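Side-chain contacts in phage tail sheath protein (Desulfitobacterium hafniense, PDB 3HXL), which is not characterised in detail but, by its family, probably assembles into the contractile sheath around the tube of a phage-type tail: residues Q145-S148 against G152-A155; N385-L390 against D394-F399. All blocks are in the same frame, centred on the assembly; numbering follows the deposited sequence.

Contact 1: residues Q145-S148 against G152-A155; sequences QTVS and GLAA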
loop_
_atom_site.group_PDB
_atom_site.type_symbol
_atom_site.label_atom_id
_atom_site.label_comp_id
_atom_site.label_asym_id
_atom_site.label_seq_id
_atom_site.Cartn_x
_atom_site.Cartn_y
_atom_site.Cartn_z
ATOM N N GLN A 145 -33.100 -15.270 -9.372
ATOM C CA GLN A 145 -34.170 -14.351 -9.726
ATOM C C GLN A 145 -35.282 -15.088 -10.467
ATOM O O GLN A 145 -35.026 -15.818 -11.426
ATOM C CB GLN A 145 -33.621 -13.226 -10.609
ATOM C CG GLN A 145 -32.620 -12.316 -9.911
ATOM C CD GLN A 145 -32.084 -11.235 -10.830
ATOM O OE1 GLN A 145 -32.850 -10.552 -11.516
ATOM N NE2 GLN A 145 -30.764 -11.063 -10.840
ATOM N N THR A 146 -36.514 -14.898 -10.010
ATOM C CA THR A 146 -37.668 -15.528 -10.641
ATOM C C THR A 146 -38.329 -14.471 -11.506
ATOM O O THR A 146 -38.836 -13.471 -11.001
ATOM C CB THR A 146 -38.676 -16.038 -9.595
ATOM O OG1 THR A 146 -38.035 -16.998 -8.748
ATOM C CG2 THR A 146 -39.866 -16.701 -10.282
ATOM N N VAL A 147 -38.311 -14.686 -12.815
ATOM C CA VAL A 147 -38.888 -13.718 -13.732
ATOM C C VAL A 147 -39.748 -14.374 -14.799
ATOM O O VAL A 147 -39.785 -15.599 -14.920
ATOM C CB VAL A 147 -37.781 -12.909 -14.425
ATOM C CG1 VAL A 147 -36.990 -12.121 -13.392
ATOM C CG2 VAL A 147 -36.855 -13.849 -15.181
ATOM N N SER A 148 -40.439 -13.542 -15.570
ATOM C CA SER A 148 -41.298 -14.018 -16.645
ATOM C C SER A 148 -40.506 -14.059 -17.946
ATOM O O SER A 148 -40.681 -14.962 -18.764
ATOM C CB SER A 148 -42.497 -13.081 -16.814
ATOM O OG SER A 148 -43.293 -13.041 -15.644
ATOM N N GLY A 152 -37.391 -8.836 -17.174
ATOM C CA GLY A 152 -37.523 -8.841 -15.727
ATOM C C GLY A 152 -36.227 -9.064 -14.973
ATOM O O GLY A 152 -36.177 -8.893 -13.753
ATOM N N LEU A 153 -35.174 -9.445 -15.690
ATOM C CA LEU A 153 -33.884 -9.692 -15.059
ATOM C C LEU A 153 -33.154 -8.419 -14.659
ATOM O O LEU A 153 -33.254 -7.393 -15.328
ATOM C CB LEU A 153 -32.993 -10.521 -15.985
ATOM C CG LEU A 153 -33.369 -11.992 -16.135
ATOM C CD1 LEU A 153 -32.511 -12.631 -17.212
ATOM C CD2 LEU A 153 -33.168 -12.709 -14.799
ATOM N N ALA A 154 -32.421 -8.494 -13.555
ATOM C CA ALA A 154 -31.650 -7.357 -13.064
ATOM C C ALA A 154 -30.212 -7.818 -12.867
ATOM O O ALA A 154 -29.973 -8.929 -12.406
ATOM C CB ALA A 154 -32.229 -6.861 -11.747
ATOM N N ALA A 155 -29.252 -6.972 -13.223
ATOM C CA ALA A 155 -27.851 -7.335 -13.065
ATOM C C ALA A 155 -27.550 -7.637 -11.599
ATOM O O ALA A 155 -28.231 -7.136 -10.706
ATOM C CB ALA A 155 -26.961 -6.203 -13.557
HETATM O O HOH W 1 -35.397 -9.752 -11.128
#
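The side-chain amide of Gln145 meets the backbone of Ala154 edge to edge. Both of its polar atoms are used on that edge. Ala154 N donates to Gln145 OE1 at 2.9 Å, on a lone pair in the carbonyl plane. Gln145 NE2 donates in return to Ala154 O at 2.8 Å, and this bond is nearly straight (168°). The acceptor lies almost in the amide plane, so the two bonds together fix the rotation of the amide. Over one face Leu153 CD2 stands above Gln145 OE1 at 3.9 Å. The methyl of Ala154 lies to the other side of the plane, 3.7 Å from Gln145 OE1.

A water donates to Gln145 OE1 and also to Gly152 O, lying 2.9 Å from the latter oxygen. Gln145 NE2 also hydrogen-bonds to Asp143 OD2, earlier on the same strand. Gln145 reaches the loop because its chain runs straight beyond CG (chi2 179°).

Val147 points to the same side of the strand. Its CG1 rests on Gly152 O at 3.3 Å. Its CG2 meets Leu153 CD2 at 3.9 Å, the two side chains crossing at about a right angle. Phe161 of strand 159-162 touches both Gln145 and Leu153.

The pair of bonds imitates strand pairing: a side-chain amide takes the N-H and C=O of one extended residue. Here it ties the end of strand 140-147, outermost in its four-stranded antiparallel sheet, to the following loop within the beta-sandwich domain of the sheath protein.

Contact 2: residues N385-L390 against D394-F399; sequences NYMNTL and DAIKNF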
loop_
_atom_site.group_PDB
_atom_site.type_symbol
_atom_site.label_atom_id
_atom_site.label_comp_id
_atom_site.label_asym_id
_atom_site.label_seq_id
_atom_site.Cartn_x
_atom_site.Cartn_y
_atom_site.Cartn_z
ATOM N N ASN A 385 7.159 21.913 20.731
ATOM C CA ASN A 385 6.169 21.005 21.291
ATOM C C ASN A 385 6.117 19.721 20.481
ATOM O O ASN A 385 5.964 18.634 21.040
ATOM C CB ASN A 385 4.793 21.660 21.314
ATOM C CG ASN A 385 4.733 22.831 22.269
ATOM O OD1 ASN A 385 5.292 22.774 23.368
ATOM N ND2 ASN A 385 4.051 23.895 21.866
ATOM N N TYR A 386 6.247 19.853 19.164
ATOM C CA TYR A 386 6.223 18.693 18.283
ATOM C C TYR A 386 7.424 17.800 18.578
ATOM O O TYR A 386 7.286 16.586 18.725
ATOM C CB TYR A 386 6.274 19.130 16.816
ATOM C CG TYR A 386 6.375 17.971 15.845
ATOM C CD1 TYR A 386 5.230 17.343 15.352
ATOM C CD2 TYR A 386 7.618 17.476 15.451
ATOM C CE1 TYR A 386 5.324 16.250 14.490
ATOM C CE2 TYR A 386 7.723 16.386 14.594
ATOM C CZ TYR A 386 6.578 15.777 14.118
ATOM O OH TYR A 386 6.686 14.688 13.280
HETATM N N MSE A 387 8.603 18.406 18.658
HETATM C CA MSE A 387 9.809 17.641 18.922
HETATM C C MSE A 387 9.747 16.976 20.291
HETATM O O MSE A 387 10.228 15.855 20.462
HETATM C CB MSE A 387 11.040 18.540 18.813
HETATM C CG MSE A 387 11.272 19.095 17.408
HETATM SE SE MSE A 387 11.568 17.697 16.067
HETATM C CE MSE A 387 13.361 17.197 16.572
ATOM N N ASN A 388 9.149 17.653 21.267
ATOM C CA ASN A 388 9.033 17.074 22.600
ATOM C C ASN A 388 8.138 15.840 22.560
ATOM O O ASN A 388 8.366 14.876 23.289
ATOM C CB ASN A 388 8.484 18.100 23.597
ATOM C CG ASN A 388 9.532 19.113 24.014
ATOM O OD1 ASN A 388 10.708 18.773 24.169
ATOM N ND2 ASN A 388 9.113 20.356 24.214
ATOM N N THR A 389 7.125 15.871 21.700
ATOM C CA THR A 389 6.212 14.741 21.561
ATOM C C THR A 389 6.950 13.532 20.986
ATOM O O THR A 389 6.686 12.390 21.371
ATOM C CB THR A 389 5.028 15.095 20.641
ATOM O OG1 THR A 389 4.304 16.193 21.205
ATOM C CG2 THR A 389 4.089 13.906 20.487
ATOM N N LEU A 390 7.875 13.785 20.061
ATOM C CA LEU A 390 8.653 12.706 19.462
ATOM C C LEU A 390 9.570 12.096 20.512
ATOM O O LEU A 390 9.797 10.887 20.529
ATOM C CB LEU A 390 9.500 13.225 18.292
ATOM C CG LEU A 390 8.787 13.487 16.965
ATOM C CD1 LEU A 390 9.777 14.028 15.941
ATOM C CD2 LEU A 390 8.176 12.185 16.460
ATOM N N ASP A 394 9.734 8.208 22.547
ATOM C CA ASP A 394 11.039 7.607 22.311
ATOM C C ASP A 394 11.412 7.471 20.829
ATOM O O ASP A 394 12.043 6.487 20.431
ATOM C CB ASP A 394 11.114 6.237 22.999
ATOM C CG ASP A 394 10.909 6.325 24.507
ATOM O OD1 ASP A 394 11.664 7.068 25.174
ATOM O OD2 ASP A 394 9.997 5.646 25.029
ATOM N N ALA A 395 11.012 8.452 20.021
ATOM C CA ALA A 395 11.341 8.461 18.591
ATOM C C ALA A 395 12.698 9.150 18.448
ATOM O O ALA A 395 13.510 8.788 17.594
ATOM C CB ALA A 395 10.273 9.213 17.800
ATOM N N ILE A 396 12.930 10.156 19.288
ATOM C CA ILE A 396 14.199 10.874 19.297
ATOM C C ILE A 396 14.660 10.988 20.739
ATOM O O ILE A 396 13.907 10.686 21.664
ATOM C CB ILE A 396 14.083 12.301 18.715
ATOM C CG1 ILE A 396 13.144 13.147 19.581
ATOM C CG2 ILE A 396 13.587 12.229 17.266
ATOM C CD1 ILE A 396 13.098 14.617 19.190
ATOM N N LYS A 397 15.892 11.434 20.933
ATOM C CA LYS A 397 16.429 11.573 22.272
ATOM C C LYS A 397 17.334 12.782 22.373
ATOM O O LYS A 397 17.739 13.355 21.364
ATOM C CB LYS A 397 17.211 10.314 22.644
ATOM C CG LYS A 397 18.290 9.954 21.636
ATOM C CD LYS A 397 18.871 8.582 21.925
ATOM C CE LYS A 397 19.946 8.215 20.917
ATOM N NZ LYS A 397 21.087 9.165 20.968
ATOM N N ASN A 398 17.640 13.162 23.606
ATOM C CA ASN A 398 18.514 14.291 23.873
ATOM C C ASN A 398 18.053 15.578 23.192
ATOM O O ASN A 398 18.874 16.363 22.720
ATOM C CB ASN A 398 19.943 13.964 23.429
ATOM C CG ASN A 398 20.446 12.650 24.000
ATOM O OD1 ASN A 398 20.211 12.335 25.170
ATOM N ND2 ASN A 398 21.154 11.879 23.179
ATOM N N PHE A 399 16.743 15.796 23.133
ATOM C CA PHE A 399 16.232 17.015 22.523
ATOM C C PHE A 399 16.045 18.077 23.597
ATOM O O PHE A 399 15.286 17.880 24.545
ATOM C CB PHE A 399 14.892 16.786 21.830
ATOM C CG PHE A 399 14.293 18.045 21.276
ATOM C CD1 PHE A 399 14.832 18.639 20.137
ATOM C CD2 PHE A 399 13.238 18.677 21.929
ATOM C CE1 PHE A 399 14.332 19.847 19.655
ATOM C CE2 PHE A 399 12.728 19.887 21.460
ATOM C CZ PHE A 399 13.278 20.475 20.319
HETATM O O HOH W 2 13.011 20.075 25.387
#
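Met387, present as selenomethionine, lies across the ring of Phe399 and reaches on to Ile396. Its CB sits over one ring face, 3.5 Å from the centroid and 18° off the normal, a CH-pi contact. It is displaced toward the rim, nearest to Phe399 CZ. CG continues over the same ring, 3.8 Å from Phe399 CZ. The chain then bends at chi2 (-61°) and again at chi3. SE therefore views the ring obliquely, 5.5 Å from its centroid, a Met-aromatic contact. The terminal CE meets Ile396 CD1 at 3.7 Å and also lies near Phe399 CD1. The same Ile396 CD1 packs on the backbone oxygen of Met387.

Asn388 takes the edge of the Phe399 ring. Its OD1 lies in the ring plane, 3.4 Å from Phe399 CD2, with the amide turned steeply against the ring. A water donates to this OD1 and, over a longer distance, to Phe399 O.

Further along the helix, Leu390 O accepts from Ala395 N at 2.8 Å, nearly in line with the carbonyl. Ile396 N adds a weak bond to the same oxygen. Leu390 CD2 touches the methyl of Ala395 at 3.9 Å, and Leu390 CB packs on Ile396 CG1. Val349 and Ile353 of helix 344-364 extend this apolar cluster.

The turn is a Schellman motif. Asp394, with positive phi, is the C-prime residue, and Asp394 N bonds to Gln391 O. Leu390 and Ala395 make the apolar contact that usually accompanies this motif. It ends helix 373-392 in the C-terminal sheath domain and folds the exiting chain back along the helix.

Overall arrangement
From the N terminus, the chain first passes through strands of the mixed eight-stranded sheet and then enters the beta-sandwich region. There contact 1 closes a short loop just after strand 140-147, before strand 159-162. The chain then runs through the subtilisin-like region and on to helix 344-364. Contact 2 closes a second local turn where helix 373-392 gives way to the segment before strand 405-408. The two loops follow in series and neither nest nor cross. The centres of contact 1 and contact 2 are about 63 Å apart, on opposite sides of the chain's centre. Contact 1 joins strand to loop near the surface; contact 2 joins helix to loop in a buried setting.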